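Local coordinates for protein AF1502 (Archaeoglobus fulgidus, PDB 5A1Q) that is of unknown function but consists of a small all-helical STAC domain, a type associated with transmembrane solute transport and two-component signal transduction, at residues I24-A29 with K44-V49. Sequence-based numbering, arbitrary orientation.
Sequences IFLNKA and KEILSV
L26 and A29 meet I46 and V49 in the buried core of a four-helix STAC domain. The contact joins helix 22-33 to helix 43-51. The two segments run at 112° to each other, and their axes come within 9.7 Å.

All contacts across the interface are apolar. L26 CD1 touches I46 CG2 at 3.6 Å, and the two side chains cross obliquely. CG of L26 is anti to the backbone N (chi1 173°), and the second torsion then swings CD1 toward I46. A29 points its methyl at helix 43-51. A29 CB lies 4.3 Å from I46 CG2 and 4.1 Å from V49 CG1, one turn further along that helix. A29 CA and I46 CA are the nearest CA pair, 6.3 Å apart, consistent with the small side chain of A29. I46 CG2 meets both L26 and A29, while V49 meets A29 alone.

L26 also packs on Y7, L10 and L11 of helix 7-18. I46 reaches M30, L33, Y35 and V38. V49 touches L33 of its own chain and M52 of the second subunit, so the contact borders the dimer interface.

Within helix 43-51, E45 O accepts from V49 N and from the S48 hydroxyl. S48 OG lies 2.6 Å from E45 O, tilted 18° from the carbonyl plane.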
ATOM      1  N   ILE A  24      -0.658 -10.151  -7.534  1.00 19.00           N
ATOM      2  CA  ILE A  24      -0.530 -10.053  -6.081  0.50 22.51           C
ATOM      3  C   ILE A  24      -0.234  -8.621  -5.610  1.00 18.70           C
ATOM      4  O   ILE A  24      -0.833  -8.176  -4.614  1.00 18.18           O
ATOM      5  CB  ILE A  24       0.422 -11.084  -5.457  0.50 30.42           C
ATOM      6  CG1 ILE A  24       1.862 -10.777  -5.807  0.50 22.61           C
ATOM      7  CG2 ILE A  24       0.018 -12.483  -5.879  0.50 44.16           C
ATOM      8  CD1 ILE A  24       2.857 -11.447  -4.898  0.50 46.68           C
ATOM      9  N   PHE A  25       0.575  -7.850  -6.336  1.00 17.32           N
ATOM     10  CA  PHE A  25       0.832  -6.482  -5.915  1.00 18.51           C
ATOM     11  C   PHE A  25      -0.492  -5.678  -5.948  1.00 17.68           C
ATOM     12  O   PHE A  25      -0.771  -4.889  -5.012  1.00 17.29           O
ATOM     13  CB  PHE A  25       1.905  -5.828  -6.785  1.00 20.23           C
ATOM     14  CG  PHE A  25       3.273  -6.330  -6.495  1.00 18.60           C
ATOM     15  CD1 PHE A  25       3.882  -6.065  -5.270  1.00 19.95           C
ATOM     16  CD2 PHE A  25       3.957  -7.084  -7.416  1.00 22.24           C
ATOM     17  CE1 PHE A  25       5.140  -6.457  -4.967  1.00 20.16           C
ATOM     18  CE2 PHE A  25       5.248  -7.470  -7.105  1.00 21.12           C
ATOM     19  CZ  PHE A  25       5.817  -7.206  -5.863  1.00 23.32           C
ATOM     20  N   LEU A  26      -1.229  -5.820  -7.027  1.00 16.32           N
ATOM     21  CA  LEU A  26      -2.503  -5.046  -7.155  1.00 19.98           C
ATOM     22  C   LEU A  26      -3.449  -5.433  -5.970  1.00 19.41           C
ATOM     23  O   LEU A  26      -4.057  -4.563  -5.341  1.00 16.43           O
ATOM     24  CB  LEU A  26      -3.148  -5.279  -8.501  1.00 19.29           C
ATOM     25  CG  LEU A  26      -4.534  -4.690  -8.750  1.00 20.05           C
ATOM     26  CD1 LEU A  26      -4.470  -3.192  -8.513  1.00 21.44           C
ATOM     27  CD2 LEU A  26      -5.087  -5.085 -10.138  1.00 20.45           C
ATOM     28  N   ASN A  27      -3.631  -6.733  -5.751  1.00 16.20           N
ATOM     29  CA  ASN A  27      -4.582  -7.175  -4.743  1.00 16.47           C
ATOM     30  C   ASN A  27      -4.081  -6.683  -3.319  1.00 16.64           C
ATOM     31  O   ASN A  27      -4.894  -6.204  -2.495  1.00 17.84           O
ATOM     32  CB  ASN A  27      -4.655  -8.677  -4.752  1.00 19.11           C
ATOM     33  CG  ASN A  27      -5.307  -9.258  -6.010  1.00 23.87           C
ATOM     34  OD1 ASN A  27      -5.999  -8.588  -6.785  1.00 29.14           O
ATOM     35  ND2 ASN A  27      -5.151 -10.531  -6.154  1.00 25.40           N
ATOM     36  N   LYS A  28      -2.780  -6.839  -3.031  1.00 17.50           N
ATOM     37  CA  LYS A  28      -2.299  -6.436  -1.700  1.00 16.29           C
ATOM     38  C   LYS A  28      -2.447  -4.880  -1.510  1.00 15.69           C
ATOM     39  O   LYS A  28      -2.814  -4.408  -0.404  1.00 17.38           O
ATOM     40  CB  LYS A  28      -0.874  -6.871  -1.485  1.00 15.89           C
ATOM     41  CG  LYS A  28      -0.734  -8.406  -1.420  1.00 20.86           C
ATOM     42  CD  LYS A  28      -1.223  -9.041  -0.178  1.00 25.22           C
ATOM     43  CE  LYS A  28      -1.178 -10.577  -0.256  1.00 38.45           C
ATOM     44  NZ  LYS A  28      -2.356 -11.097   0.509  1.00 54.85           N
ATOM     45  N   ALA A  29      -2.232  -4.084  -2.577  1.00 15.61           N
ATOM     46  CA  ALA A  29      -2.417  -2.644  -2.443  1.00 17.14           C
ATOM     47  C   ALA A  29      -3.915  -2.330  -2.158  1.00 15.68           C
ATOM     48  O   ALA A  29      -4.255  -1.524  -1.318  1.00 16.44           O
ATOM     49  CB  ALA A  29      -1.961  -1.942  -3.721  1.00 18.73           C
ATOM     50  N   LYS A  44      -6.069   5.939  -9.169  1.00 22.11           N
ATOM     51  CA  LYS A  44      -4.832   6.677  -9.092  1.00 22.66           C
ATOM     52  C   LYS A  44      -4.235   6.457  -7.697  1.00 26.56           C
ATOM     53  O   LYS A  44      -3.011   6.341  -7.568  1.00 24.12           O
ATOM     54  CB  LYS A  44      -5.047   8.125  -9.389  1.00 26.65           C
ATOM     55  CG  LYS A  44      -5.275   8.348 -10.893  1.00 30.33           C
ATOM     56  CD  LYS A  44      -5.128   9.798 -11.266  1.00 33.74           C
ATOM     57  CE  LYS A  44      -5.455   9.990 -12.762  1.00 36.14           C
ATOM     58  NZ  LYS A  44      -5.214  11.334 -13.324  1.00 39.27           N
ATOM     59  N   GLU A  45      -5.111   6.364  -6.712  1.00 21.56           N
ATOM     60  CA  GLU A  45      -4.632   6.062  -5.331  1.00 25.28           C
ATOM     61  C   GLU A  45      -4.013   4.695  -5.217  1.00 22.19           C
ATOM     62  O   GLU A  45      -2.957   4.509  -4.580  1.00 23.40           O
ATOM     63  CB  GLU A  45      -5.735   6.236  -4.344  1.00 23.76           C
ATOM     64  CG  GLU A  45      -5.176   6.086  -2.953  1.00 29.73           C
ATOM     65  CD  GLU A  45      -6.018   6.776  -1.920  1.00 54.78           C
ATOM     66  OE1 GLU A  45      -6.355   7.974  -2.093  1.00 98.51           O
ATOM     67  OE2 GLU A  45      -6.343   6.094  -0.932  1.00 50.78           O
ATOM     68  N   ILE A  46      -4.648   3.690  -5.802  1.00 20.78           N
ATOM     69  CA  ILE A  46      -4.023   2.390  -5.899  1.00 20.25           C
ATOM     70  C   ILE A  46      -2.628   2.380  -6.552  1.00 21.20           C
ATOM     71  O   ILE A  46      -1.616   1.867  -6.011  1.00 21.13           O
ATOM     72  CB  ILE A  46      -4.958   1.358  -6.581  1.00 21.18           C
ATOM     73  CG1 ILE A  46      -6.311   1.245  -5.828  1.00 21.75           C
ATOM     74  CG2 ILE A  46      -4.182   0.039  -6.848  1.00 20.89           C
ATOM     75  CD1 ILE A  46      -7.332   0.462  -6.647  1.00 22.00           C
ATOM     76  N   LEU A  47      -2.506   3.029  -7.695  1.00 18.74           N
ATOM     77  CA  LEU A  47      -1.226   3.178  -8.316  1.00 19.22           C
ATOM     78  C   LEU A  47      -0.240   3.990  -7.490  1.00 22.03           C
ATOM     79  O   LEU A  47       0.984   3.697  -7.561  1.00 23.99           O
ATOM     80  CB  LEU A  47      -1.374   3.812  -9.736  1.00 24.90           C
ATOM     81  CG  LEU A  47      -2.123   2.920 -10.681  1.00 26.26           C
ATOM     82  CD1 LEU A  47      -2.382   3.672 -11.975  1.00 30.59           C
ATOM     83  CD2 LEU A  47      -1.376   1.626 -10.954  1.00 34.93           C
ATOM     84  N   SER A  48      -0.697   4.989  -6.747  1.00 21.43           N
ATOM     85  CA  SER A  48       0.207   5.759  -5.910  1.00 22.93           C
ATOM     86  C   SER A  48       0.931   4.825  -4.880  1.00 24.06           C
ATOM     87  O   SER A  48       2.123   5.015  -4.582  1.00 23.14           O
ATOM     88  CB  SER A  48      -0.485   6.943  -5.219  1.00 30.24           C
ATOM     89  OG  SER A  48      -1.355   6.536  -4.135  1.00 37.14           O
ATOM     90  N   VAL A  49       0.226   3.885  -4.296  1.00 21.07           N
ATOM     91  CA  VAL A  49       0.860   2.887  -3.401  1.00 20.63           C
ATOM     92  C   VAL A  49       1.937   2.077  -4.111  1.00 17.27           C
ATOM     93  O   VAL A  49       3.051   1.986  -3.669  1.00 20.65           O
ATOM     94  CB  VAL A  49      -0.174   1.963  -2.701  1.00 18.72           C
ATOM     95  CG1 VAL A  49       0.459   0.857  -1.878  1.00 22.03           C
ATOM     96  CG2 VAL A  49      -1.124   2.842  -1.905  1.00 22.39           C
TER